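Local coordinates for protein probable dehydrogenase (Bordetella bronchiseptica, PDB 3MOI) that probably catalyses an NAD(P)-dependent oxidation or reduction as a member of the GFO/IDH/MocA family, on a substrate that is not established, at residues M241-A246 with D311-P316; D294-H299 with S315-L320. All blocks are in the same frame, centred on the assembly; numbering follows the deposited sequence.

How the contacts relate
Both contacts lie at the 315-318 turn that joins the antiparallel strands 310-314 and 318-323, and they share Ser315 and Pro316, their centres about 7 Å apart. Contact 1 is buried: loop 241-246 packs on the strand leading into the turn through an arginine, two aromatic rings and a proline, close to the second subunit. Contact 2, only partly buried and touched by no other chain, relies on one backbone hydrogen bond to the turn, edged by exposed charged residues. The two loops also meet each other: the rings of His242 and His299 stack, and Leu245 O takes a probable hydrogen bond from His299 NE2.

Contact 1. Residues M241-A246 with D311-P316; sequences MHFWLA and DLRASP
His242 and Ser315 are 7.3 Å apart between their CA atoms, and Leu245 and Pro316 about as far, so side chains fill the gap between the irregular 241-246 loop and the end of strand 310-314. Arg313, extended from CG to NE, spans it and donates from NH2 to Met241 O (2.7 Å), the acceptor lying near the guanidinium plane but the N-H...O angle only 131°, well short of straight. Over one face of that guanidinium sits Phe243 CZ, 3.6 Å from Arg313 CZ; the two groups meet tip to tip with planes 25° apart. CD of Pro316 lies over a face of the Phe243 ring, offset toward the rim, in a CH-pi contact 3.9 Å from the centroid. Leu245 CD1 touches Pro316 CB at 4.0 Å. His242 has CG anti to its backbone N (chi1 -166°); from there its ring presents CE1 at its edge to Ala314 O, 3.1 Å away, while Phe243 CD2 covers the centre of one imidazole face. Arg313 NH1 also bonds Tyr322 OH and makes a salt bridge to Glu240 of the second subunit. The arrangement is loop-on-sheet packing in a GFO/IDH/MocA C-terminal domain, placed beside the subunit interface.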
loop_
_atom_site.group_PDB
_atom_site.type_symbol
_atom_site.label_atom_id
_atom_site.label_comp_id
_atom_site.label_asym_id
_atom_site.label_seq_id
_atom_site.Cartn_x
_atom_site.Cartn_y
_atom_site.Cartn_z
ATOM N N MET A 241 3.507 11.669 -1.148
ATOM C CA MET A 241 2.196 11.221 -1.606
ATOM C C MET A 241 1.133 11.814 -0.725
ATOM O O MET A 241 -0.049 11.557 -0.909
ATOM C CB MET A 241 2.142 9.696 -1.694
ATOM C CG MET A 241 2.947 9.093 -2.915
ATOM S SD MET A 241 3.069 7.304 -2.760
ATOM C CE MET A 241 4.138 7.186 -4.161
ATOM N N HIS A 242 1.550 12.668 0.208
ATOM C CA HIS A 242 0.622 13.434 1.024
ATOM C C HIS A 242 0.995 14.938 1.002
ATOM O O HIS A 242 1.386 15.524 2.018
ATOM C CB HIS A 242 0.626 12.880 2.436
ATOM C CG HIS A 242 -0.518 13.359 3.262
ATOM N ND1 HIS A 242 -1.800 12.878 3.102
ATOM C CD2 HIS A 242 -0.587 14.313 4.220
ATOM C CE1 HIS A 242 -2.611 13.511 3.931
ATOM N NE2 HIS A 242 -1.897 14.375 4.629
ATOM N N PHE A 243 0.904 15.540 -0.183
ATOM C CA PHE A 243 0.995 17.015 -0.400
ATOM C C PHE A 243 2.228 17.681 0.197
ATOM O O PHE A 243 2.242 18.907 0.411
ATOM C CB PHE A 243 -0.271 17.670 0.134
ATOM C CG PHE A 243 -1.519 16.899 -0.187
ATOM C CD1 PHE A 243 -2.122 17.027 -1.433
ATOM C CD2 PHE A 243 -2.064 15.998 0.753
ATOM C CE1 PHE A 243 -3.269 16.314 -1.748
ATOM C CE2 PHE A 243 -3.215 15.249 0.454
ATOM C CZ PHE A 243 -3.825 15.426 -0.817
ATOM N N TRP A 244 3.275 16.880 0.438
ATOM C CA TRP A 244 4.500 17.352 1.103
ATOM C C TRP A 244 4.174 18.110 2.405
ATOM O O TRP A 244 4.775 19.147 2.679
ATOM C CB TRP A 244 5.375 18.206 0.147
ATOM C CG TRP A 244 6.162 17.423 -0.829
ATOM C CD1 TRP A 244 5.993 17.379 -2.208
ATOM C CD2 TRP A 244 7.262 16.558 -0.542
ATOM N NE1 TRP A 244 6.917 16.525 -2.765
ATOM C CE2 TRP A 244 7.714 16.025 -1.767
ATOM C CE3 TRP A 244 7.911 16.177 0.633
ATOM C CZ2 TRP A 244 8.765 15.113 -1.835
ATOM C CZ3 TRP A 244 8.969 15.286 0.560
ATOM C CH2 TRP A 244 9.380 14.754 -0.667
ATOM N N LEU A 245 3.202 17.592 3.179
ATOM C CA LEU A 245 3.043 17.894 4.614
ATOM C C LEU A 245 3.808 16.939 5.528
ATOM O O LEU A 245 3.732 15.743 5.367
ATOM C CB LEU A 245 1.606 17.678 5.058
ATOM C CG LEU A 245 0.425 18.536 4.661
ATOM C CD1 LEU A 245 -0.518 18.423 5.834
ATOM C CD2 LEU A 245 0.812 19.998 4.374
ATOM N N ALA A 246 4.456 17.443 6.575
ATOM C CA ALA A 246 4.943 16.535 7.622
ATOM C C ALA A 246 3.811 16.023 8.476
ATOM O O ALA A 246 2.709 16.563 8.495
ATOM C CB ALA A 246 6.015 17.164 8.490
ATOM N N ASP A 311 -13.765 6.038 -2.307
ATOM C CA ASP A 311 -12.513 5.913 -1.601
ATOM C C ASP A 311 -12.336 7.182 -0.797
ATOM O O ASP A 311 -12.713 8.256 -1.260
ATOM C CB ASP A 311 -11.316 5.710 -2.537
ATOM C CG ASP A 311 -11.403 4.384 -3.323
ATOM O OD1 ASP A 311 -12.088 3.431 -2.860
ATOM O OD2 ASP A 311 -10.842 4.320 -4.443
ATOM N N LEU A 312 -11.769 7.040 0.412
ATOM C CA LEU A 312 -11.544 8.131 1.315
ATOM C C LEU A 312 -10.044 8.290 1.514
ATOM O O LEU A 312 -9.332 7.297 1.597
ATOM C CB LEU A 312 -12.171 7.789 2.647
ATOM C CG LEU A 312 -13.636 7.967 2.986
ATOM C CD1 LEU A 312 -14.527 8.039 1.794
ATOM C CD2 LEU A 312 -14.145 6.946 4.035
ATOM N N ARG A 313 -9.579 9.532 1.657
ATOM C CA ARG A 313 -8.163 9.819 1.868
ATOM C C ARG A 313 -7.965 11.104 2.672
ATOM O O ARG A 313 -8.684 12.075 2.478
ATOM C CB ARG A 313 -7.530 10.011 0.513
ATOM C CG ARG A 313 -6.072 10.419 0.505
ATOM C CD ARG A 313 -5.682 10.827 -0.909
ATOM N NE ARG A 313 -4.282 11.228 -0.961
ATOM C CZ ARG A 313 -3.758 11.979 -1.898
ATOM N NH1 ARG A 313 -4.503 12.474 -2.894
ATOM N NH2 ARG A 313 -2.470 12.237 -1.827
ATOM N N ALA A 314 -6.999 11.107 3.587
ATOM C CA ALA A 314 -6.794 12.269 4.441
ATOM C C ALA A 314 -6.169 13.339 3.591
ATOM O O ALA A 314 -5.381 13.021 2.719
ATOM C CB ALA A 314 -5.906 11.957 5.615
ATOM N N SER A 315 -6.551 14.594 3.828
ATOM C CA SER A 315 -5.971 15.729 3.136
ATOM C C SER A 315 -5.389 16.699 4.147
ATOM O O SER A 315 -5.576 16.546 5.377
ATOM C CB SER A 315 -7.063 16.428 2.333
ATOM O OG SER A 315 -7.796 17.346 3.137
ATOM N N PRO A 316 -4.727 17.735 3.651
ATOM C CA PRO A 316 -4.265 18.794 4.549
ATOM C C PRO A 316 -5.370 19.567 5.273
ATOM O O PRO A 316 -5.101 20.196 6.267
ATOM C CB PRO A 316 -3.513 19.759 3.608
ATOM C CG PRO A 316 -3.385 19.055 2.319
ATOM C CD PRO A 316 -4.568 18.130 2.256
#

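Contact 2. Residues D294-H299 with S315-L320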
loop_
_atom_site.group_PDB
_atom_site.type_symbol
_atom_site.label_atom_id
_atom_site.label_comp_id
_atom_site.label_asym_id
_atom_site.label_seq_id
_atom_site.Cartn_x
_atom_site.Cartn_y
_atom_site.Cartn_z
ATOM N N ASP A 294 -0.119 28.459 12.121
ATOM C CA ASP A 294 -0.168 28.525 10.666
ATOM C C ASP A 294 -0.011 27.121 10.009
ATOM O O ASP A 294 0.361 26.985 8.824
ATOM C CB ASP A 294 0.921 29.485 10.193
ATOM C CG ASP A 294 0.757 29.902 8.720
ATOM O OD1 ASP A 294 0.811 31.140 8.465
ATOM O OD2 ASP A 294 0.609 29.008 7.821
ATOM N N ARG A 295 -0.317 26.077 10.783
ATOM C CA ARG A 295 -0.161 24.706 10.303
ATOM C C ARG A 295 -1.457 24.052 9.789
ATOM O O ARG A 295 -2.575 24.491 10.079
ATOM C CB ARG A 295 0.489 23.845 11.401
ATOM C CG ARG A 295 -0.442 23.337 12.503
ATOM C CD ARG A 295 0.327 22.977 13.802
ATOM N NE ARG A 295 0.400 21.542 14.012
ATOM C CZ ARG A 295 -0.191 20.854 15.001
ATOM N NH1 ARG A 295 -0.905 21.452 15.971
ATOM N NH2 ARG A 295 -0.038 19.525 15.041
ATOM N N LYS A 296 -1.276 22.989 9.011
ATOM C CA LYS A 296 -2.391 22.255 8.425
ATOM C C LYS A 296 -2.674 20.955 9.254
ATOM O O LYS A 296 -2.149 20.794 10.358
ATOM C CB LYS A 296 -2.095 21.959 6.930
ATOM C CG LYS A 296 -2.280 23.127 5.914
ATOM C CD LYS A 296 -1.241 24.216 6.105
ATOM C CE LYS A 296 -1.270 25.242 4.968
ATOM N NZ LYS A 296 -0.387 24.812 3.817
ATOM N N GLN A 297 -3.508 20.041 8.737
ATOM C CA GLN A 297 -3.880 18.831 9.483
ATOM C C GLN A 297 -2.743 17.816 9.597
ATOM O O GLN A 297 -2.068 17.535 8.646
ATOM C CB GLN A 297 -5.066 18.129 8.867
ATOM C CG GLN A 297 -6.367 18.788 9.062
ATOM C CD GLN A 297 -6.707 19.033 10.510
ATOM O OE1 GLN A 297 -6.333 18.259 11.402
ATOM N NE2 GLN A 297 -7.428 20.142 10.759
ATOM N N PRO A 298 -2.551 17.249 10.781
ATOM C CA PRO A 298 -1.567 16.193 10.965
ATOM C C PRO A 298 -2.045 14.902 10.353
ATOM O O PRO A 298 -3.245 14.754 10.100
ATOM C CB PRO A 298 -1.501 16.051 12.489
ATOM C CG PRO A 298 -1.986 17.332 12.976
ATOM C CD PRO A 298 -3.095 17.684 12.062
ATOM N N HIS A 299 -1.128 13.970 10.143
ATOM C CA HIS A 299 -1.436 12.731 9.359
ATOM C C HIS A 299 -0.370 11.668 9.642
ATOM O O HIS A 299 0.682 11.989 10.176
ATOM C CB HIS A 299 -1.473 13.035 7.853
ATOM C CG HIS A 299 -0.118 13.129 7.224
ATOM N ND1 HIS A 299 0.417 12.115 6.457
ATOM C CD2 HIS A 299 0.811 14.117 7.236
ATOM C CE1 HIS A 299 1.620 12.475 6.032
ATOM N NE2 HIS A 299 1.878 13.691 6.476
ATOM N N SER A 315 -6.551 14.594 3.828
ATOM C CA SER A 315 -5.971 15.729 3.136
ATOM C C SER A 315 -5.389 16.699 4.147
ATOM O O SER A 315 -5.576 16.546 5.377
ATOM C CB SER A 315 -7.063 16.428 2.333
ATOM O OG SER A 315 -7.796 17.346 3.137
ATOM N N PRO A 316 -4.727 17.735 3.651
ATOM C CA PRO A 316 -4.265 18.794 4.549
ATOM C C PRO A 316 -5.370 19.567 5.273
ATOM O O PRO A 316 -5.101 20.196 6.267
ATOM C CB PRO A 316 -3.513 19.759 3.608
ATOM C CG PRO A 316 -3.385 19.055 2.319
ATOM C CD PRO A 316 -4.568 18.130 2.256
ATOM N N GLU A 317 -6.593 19.522 4.764
ATOM C CA GLU A 317 -7.708 20.255 5.345
ATOM C C GLU A 317 -8.820 19.330 5.902
ATOM O O GLU A 317 -9.735 19.798 6.569
ATOM C CB GLU A 317 -8.288 21.227 4.295
ATOM C CG GLU A 317 -8.014 22.735 4.553
ATOM C CD GLU A 317 -6.915 23.388 3.660
ATOM O OE1 GLU A 317 -6.850 23.142 2.407
ATOM O OE2 GLU A 317 -6.124 24.184 4.252
ATOM N N GLY A 318 -8.770 18.029 5.640
ATOM C CA GLY A 318 -9.893 17.190 6.015
ATOM C C GLY A 318 -9.819 15.889 5.283
ATOM O O GLY A 318 -8.760 15.242 5.259
ATOM N N VAL A 319 -10.923 15.488 4.671
ATOM C CA VAL A 319 -10.917 14.253 3.913
ATOM C C VAL A 319 -11.343 14.439 2.467
ATOM O O VAL A 319 -12.380 15.054 2.160
ATOM C CB VAL A 319 -11.813 13.195 4.542
ATOM C CG1 VAL A 319 -11.887 12.009 3.620
ATOM C CG2 VAL A 319 -11.288 12.798 5.985
ATOM N N LEU A 320 -10.558 13.848 1.576
ATOM C CA LEU A 320 -10.858 13.855 0.165
ATOM C C LEU A 320 -11.763 12.643 -0.077
ATOM O O LEU A 320 -11.353 11.534 0.219
ATOM C CB LEU A 320 -9.547 13.816 -0.655
ATOM C CG LEU A 320 -8.879 15.203 -0.844
ATOM C CD1 LEU A 320 -7.400 15.089 -1.251
ATOM C CD2 LEU A 320 -9.671 16.125 -1.893
#
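Gln297 and Lys296 approach Pro316 O together, and their CB atoms both point toward the 315-320 segment. The carbonyl oxygen accepts a hydrogen bond from Gln297 N at 2.9 Å, nearly straight at 162°. Around the same oxygen lie aliphatic carbons: Gln297 CB at 3.3 Å and CG close by, and Lys296 CB at 3.5 Å. Gln297 CG, anti to its carbonyl carbon (chi1 -73°), lies against the turn, 4.0 Å from Glu317 C; the chain bends at chi2 after it. The Gln297 side chain also packs on Val129 of helix 128-139 and on Phe339. Lys296 behaves differently: CB touches Pro316 CB at 4.2 Å, but its bent chain leads away, leaving Lys296 NZ 5.8 Å from Glu317 OE2, too far for a salt bridge, though the charges are opposite. The turn itself is held from within. Ser315 OG accepts from Glu317 N at 3.0 Å, making an ST turn, and weakly from Gly318 N, while it also bonds Glu329 OE2; Ser315 N donates a backbone hydrogen bond to Gly318 O. At the backbone angles of Gly318 a side chain would collide with the carbonyl oxygen of Glu317, so glycine suits this position whatever the contact. Chemically, the link between the segments is thus mainly one backbone hydrogen bond walled by methylenes, and any attraction between Lys296 and Glu317 is probably a modest, through-space addition.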